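Local coordinates for putative iron-regulated protein A (Parabacteroides distasonis ATCC 8503, PDB 4ECG) that binds calcium ions and is probably an imelysin-like metalloendopeptidase of the M75 peptidase family, at residues M184-D187 with T188-Y192; A37-V40 with D41-L45. All coordinates share one frame; numbering follows the deposited sequence.

Interaction 1 of 2, residues M184-D187 with T188-Y192; sequences MLSD and TQDLY
Two successive turns of the long helix 171-196 meet here, and T188 folds its hydroxyl back onto the carbonyl of M184, a selenomethionine. With OG1 beside its own backbone N (chi1 -51°), T188 OG1 donates to M184 O at 2.9 Å, standing above the carbonyl plane, while T188 N reaches the same oxygen at 3.1 Å from the opposite face. The one oxygen thus accepts two bonds from T188. The next bond is regular: Q189 N meets L185 O at 2.9 Å in an almost straight bond. On this side the Q189 amide obliquely overlies L185, with Q189 NE2 3.7 Å from L185 CG. Replacing Q189 by an alanine would probably leave L185 CG and its methyls without their amide cover and lose the packing on L52 of helix 29-68. On another side one water ties three side chains: it accepts from S186 OG at 2.6 Å and donates to D187 OD1 at 2.7 Å and to D190 OD2 at 2.9 Å. D187 is further fixed by a salt bridge to R183 and a hydrogen bond to S107, which probably helps it tolerate D190 nearby. The arrangement is that of an alpha-helix with a threonine bonded i to i-4, packed among the helices of the imelysin fold.

Interaction 2 of 2, residues A37-V40 with D41-L45; sequences ATFV and DEVAL
Helix 29-68 changes its hydrogen-bond spacing between 37-40 and 41-45. D41 N to A37 O (2.9 Å) and E42 N to T38 O (2.8 Å) are ordinary i to i-4 bonds, but F39 O accepts twice, from V43 N at 2.9 Å and from A44 N at 3.0 Å. The V43 bond is the more bent, 141° at the hydrogen, and its donor stands above the carbonyl plane. L45 N then takes V40 O, five residues back, at 3.1 Å. The widened turn places both V43 and A44 beside F39, whose ring swings toward them because CG lies anti to the backbone N (chi1 165°). F39 CD1 comes 3.9 Å from V43 CB and, across the ring from CD1, F39 CE2 lies 4.1 Å from A44 CB, on the same side of the ring plane, both obliquely; F94 adds an edge-to-face ring contact. Alongside, V40 CG1 approaches L45 CD1, both residues lean on A209 of helix 208-214, and D41 OD1 forms a salt bridge with K213 of that helix. On the more open side the T38 methyl lies across the aliphatic part of E42, while T38 OG1 is hydrogen-bonded to S313. Paired i to i-4 and i to i-5 bonds are the signature of a pi-bulge, here set within a long alpha-helix.

How the interactions relate
From the N terminus, interaction 2 comes first, on helix 29-68, and is complete well before interaction 1 begins on helix 171-196. The two lie in series, neither nesting nor crossing, and each is local to one helix, so neither closes a loop. What joins them is the packing of the two helices. Y192 CE1 lies 3.9 Å from L45 O, W195 further along helix 171-196 touches A44 and L45, and L185, T188 and Q189 rest on T56, M51, M55 and L52 of helix 29-68. The centres are about 18 Å apart. Interaction 2 also faces helix 208-214, whereas interaction 1 turns to helices 98-101, 104-109 and 147-155, near the calcium-site residues E92 and D109.

Interaction 1 of 2, residues M184-D187 with T188-Y192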
loop_
_atom_site.group_PDB
_atom_site.type_symbol
_atom_site.label_atom_id
_atom_site.label_comp_id
_atom_site.label_asym_id
_atom_site.label_seq_id
_atom_site.Cartn_x
_atom_site.Cartn_y
_atom_site.Cartn_z
HETATM N N MSE A 184 13.572 7.672 1.548
HETATM C CA MSE A 184 12.692 6.518 1.667
HETATM C C MSE A 184 12.958 5.828 3.035
HETATM O O MSE A 184 12.001 5.533 3.746
HETATM C CB MSE A 184 12.816 5.530 0.495
HETATM C CG MSE A 184 12.152 5.984 -0.788
HETATM SE SE MSE A 184 12.750 5.098 -2.390
HETATM C CE MSE A 184 12.242 3.362 -1.802
ATOM N N LEU A 185 14.236 5.632 3.387
ATOM C CA LEU A 185 14.658 4.988 4.660
ATOM C C LEU A 185 14.208 5.789 5.856
ATOM O O LEU A 185 13.675 5.261 6.804
ATOM C CB LEU A 185 16.201 4.775 4.735
ATOM C CG LEU A 185 16.750 4.091 5.989
ATOM C CD1 LEU A 185 16.006 2.781 6.277
ATOM C CD2 LEU A 185 18.273 3.927 5.913
ATOM N N SER A 186 14.415 7.079 5.788
ATOM C CA SER A 186 14.079 7.977 6.880
ATOM C C SER A 186 12.544 7.920 7.177
ATOM O O SER A 186 12.135 7.852 8.348
ATOM C CB SER A 186 14.509 9.392 6.477
ATOM O OG SER A 186 14.122 10.286 7.448
ATOM N N ASP A 187 11.723 7.953 6.118
ATOM C CA ASP A 187 10.265 7.934 6.243
ATOM C C ASP A 187 9.846 6.595 6.862
ATOM O O ASP A 187 9.024 6.557 7.757
ATOM C CB ASP A 187 9.558 8.167 4.889
ATOM C CG ASP A 187 9.652 9.643 4.372
ATOM O OD1 ASP A 187 9.984 10.557 5.179
ATOM O OD2 ASP A 187 9.354 9.893 3.139
ATOM N N THR A 188 10.483 5.512 6.435
ATOM C CA THR A 188 10.236 4.162 6.967
ATOM C C THR A 188 10.607 4.029 8.436
ATOM O O THR A 188 9.862 3.466 9.206
ATOM C CB THR A 188 10.928 3.065 6.104
ATOM O OG1 THR A 188 10.579 3.252 4.718
ATOM C CG2 THR A 188 10.464 1.664 6.539
ATOM N N GLN A 189 11.763 4.553 8.816
ATOM C CA GLN A 189 12.107 4.673 10.223
ATOM C C GLN A 189 11.024 5.437 10.959
ATOM O O GLN A 189 10.619 5.001 12.024
ATOM C CB GLN A 189 13.472 5.356 10.448
ATOM C CG GLN A 189 14.637 4.439 10.085
ATOM C CD GLN A 189 15.955 5.170 9.842
ATOM O OE1 GLN A 189 15.991 6.408 9.798
ATOM N NE2 GLN A 189 17.052 4.393 9.669
ATOM N N ASP A 190 10.558 6.565 10.411
ATOM C CA ASP A 190 9.577 7.365 11.129
ATOM C C ASP A 190 8.270 6.570 11.298
ATOM O O ASP A 190 7.666 6.595 12.349
ATOM C CB ASP A 190 9.375 8.757 10.498
ATOM C CG ASP A 190 10.593 9.697 10.721
ATOM O OD1 ASP A 190 11.400 9.398 11.602
ATOM O OD2 ASP A 190 10.766 10.704 10.001
ATOM N N LEU A 191 7.906 5.797 10.294
ATOM C CA LEU A 191 6.678 5.019 10.293
ATOM C C LEU A 191 6.707 3.968 11.397
ATOM O O LEU A 191 5.751 3.831 12.162
ATOM C CB LEU A 191 6.515 4.330 8.912
ATOM C CG LEU A 191 5.227 3.603 8.558
ATOM C CD1 LEU A 191 4.000 4.446 8.943
ATOM C CD2 LEU A 191 5.233 3.252 7.053
ATOM N N TYR A 192 7.786 3.197 11.446
ATOM C CA TYR A 192 7.885 2.093 12.395
ATOM C C TYR A 192 8.043 2.677 13.791
ATOM O O TYR A 192 7.275 2.290 14.684
ATOM C CB TYR A 192 9.015 1.108 12.055
ATOM C CG TYR A 192 9.320 0.105 13.129
ATOM C CD1 TYR A 192 8.439 -0.931 13.408
ATOM C CD2 TYR A 192 10.485 0.191 13.879
ATOM C CE1 TYR A 192 8.706 -1.864 14.407
ATOM C CE2 TYR A 192 10.775 -0.759 14.869
ATOM C CZ TYR A 192 9.879 -1.784 15.129
ATOM O OH TYR A 192 10.133 -2.712 16.114
HETATM O O HOH W 1 11.667 11.098 7.224
#

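Interaction 2 of 2, residues A37-V40 with D41-L45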
loop_
_atom_site.group_PDB
_atom_site.type_symbol
_atom_site.label_atom_id
_atom_site.label_comp_id
_atom_site.label_asym_id
_atom_site.label_seq_id
_atom_site.Cartn_x
_atom_site.Cartn_y
_atom_site.Cartn_z
ATOM N N ALA A 37 -5.476 -5.702 19.882
ATOM C CA ALA A 37 -4.125 -6.076 20.336
ATOM C C ALA A 37 -3.437 -6.975 19.314
ATOM O O ALA A 37 -2.337 -6.691 18.882
ATOM C CB ALA A 37 -4.139 -6.717 21.751
ATOM N N THR A 38 -4.102 -8.031 18.876
ATOM C CA THR A 38 -3.483 -8.962 17.926
ATOM C C THR A 38 -3.223 -8.279 16.573
ATOM O O THR A 38 -2.227 -8.549 15.894
ATOM C CB THR A 38 -4.433 -10.121 17.646
ATOM O OG1 THR A 38 -4.757 -10.820 18.876
ATOM C CG2 THR A 38 -3.854 -11.041 16.588
ATOM N N PHE A 39 -4.127 -7.389 16.163
ATOM C CA PHE A 39 -3.884 -6.612 14.953
ATOM C C PHE A 39 -2.566 -5.815 15.079
ATOM O O PHE A 39 -1.713 -5.904 14.205
ATOM C CB PHE A 39 -5.055 -5.660 14.608
ATOM C CG PHE A 39 -4.667 -4.629 13.593
ATOM C CD1 PHE A 39 -4.541 -4.975 12.261
ATOM C CD2 PHE A 39 -4.328 -3.357 13.988
ATOM C CE1 PHE A 39 -4.121 -4.051 11.323
ATOM C CE2 PHE A 39 -3.908 -2.423 13.064
ATOM C CZ PHE A 39 -3.793 -2.782 11.731
ATOM N N VAL A 40 -2.419 -5.046 16.172
ATOM C CA VAL A 40 -1.257 -4.185 16.396
ATOM C C VAL A 40 0.025 -5.005 16.508
ATOM O O VAL A 40 1.028 -4.608 15.935
ATOM C CB VAL A 40 -1.400 -3.278 17.637
ATOM C CG1 VAL A 40 -0.090 -2.534 17.930
ATOM C CG2 VAL A 40 -2.561 -2.295 17.459
ATOM N N ASP A 41 -0.008 -6.147 17.208
ATOM C CA ASP A 41 1.227 -6.903 17.524
ATOM C C ASP A 41 1.589 -7.950 16.461
ATOM O O ASP A 41 2.756 -8.272 16.278
ATOM C CB ASP A 41 1.127 -7.588 18.901
ATOM C CG ASP A 41 1.096 -6.580 20.095
ATOM O OD1 ASP A 41 1.666 -5.465 19.992
ATOM O OD2 ASP A 41 0.513 -6.933 21.156
ATOM N N GLU A 42 0.597 -8.467 15.751
ATOM C CA GLU A 42 0.828 -9.516 14.761
ATOM C C GLU A 42 0.609 -9.079 13.288
ATOM O O GLU A 42 1.004 -9.832 12.374
ATOM C CB GLU A 42 -0.066 -10.726 15.097
ATOM C CG GLU A 42 0.123 -11.291 16.522
ATOM C CD GLU A 42 1.553 -11.783 16.804
ATOM O OE1 GLU A 42 2.216 -12.381 15.904
ATOM O OE2 GLU A 42 2.045 -11.612 17.949
ATOM N N VAL A 43 -0.046 -7.920 13.041
ATOM C CA VAL A 43 -0.207 -7.407 11.666
ATOM C C VAL A 43 0.586 -6.086 11.440
ATOM O O VAL A 43 1.565 -6.096 10.720
ATOM C CB VAL A 43 -1.670 -7.312 11.192
ATOM C CG1 VAL A 43 -1.679 -6.874 9.737
ATOM C CG2 VAL A 43 -2.352 -8.660 11.281
ATOM N N ALA A 44 0.225 -4.997 12.117
ATOM C CA ALA A 44 0.866 -3.677 11.928
ATOM C C ALA A 44 2.361 -3.682 12.234
ATOM O O ALA A 44 3.174 -3.554 11.324
ATOM C CB ALA A 44 0.161 -2.590 12.781
ATOM N N LEU A 45 2.724 -3.793 13.514
ATOM C CA LEU A 45 4.112 -3.620 13.931
ATOM C C LEU A 45 5.055 -4.571 13.155
ATOM O O LEU A 45 6.092 -4.134 12.696
ATOM C CB LEU A 45 4.298 -3.769 15.462
ATOM C CG LEU A 45 3.967 -2.589 16.390
ATOM C CD1 LEU A 45 4.103 -2.976 17.870
ATOM C CD2 LEU A 45 4.869 -1.406 16.094
#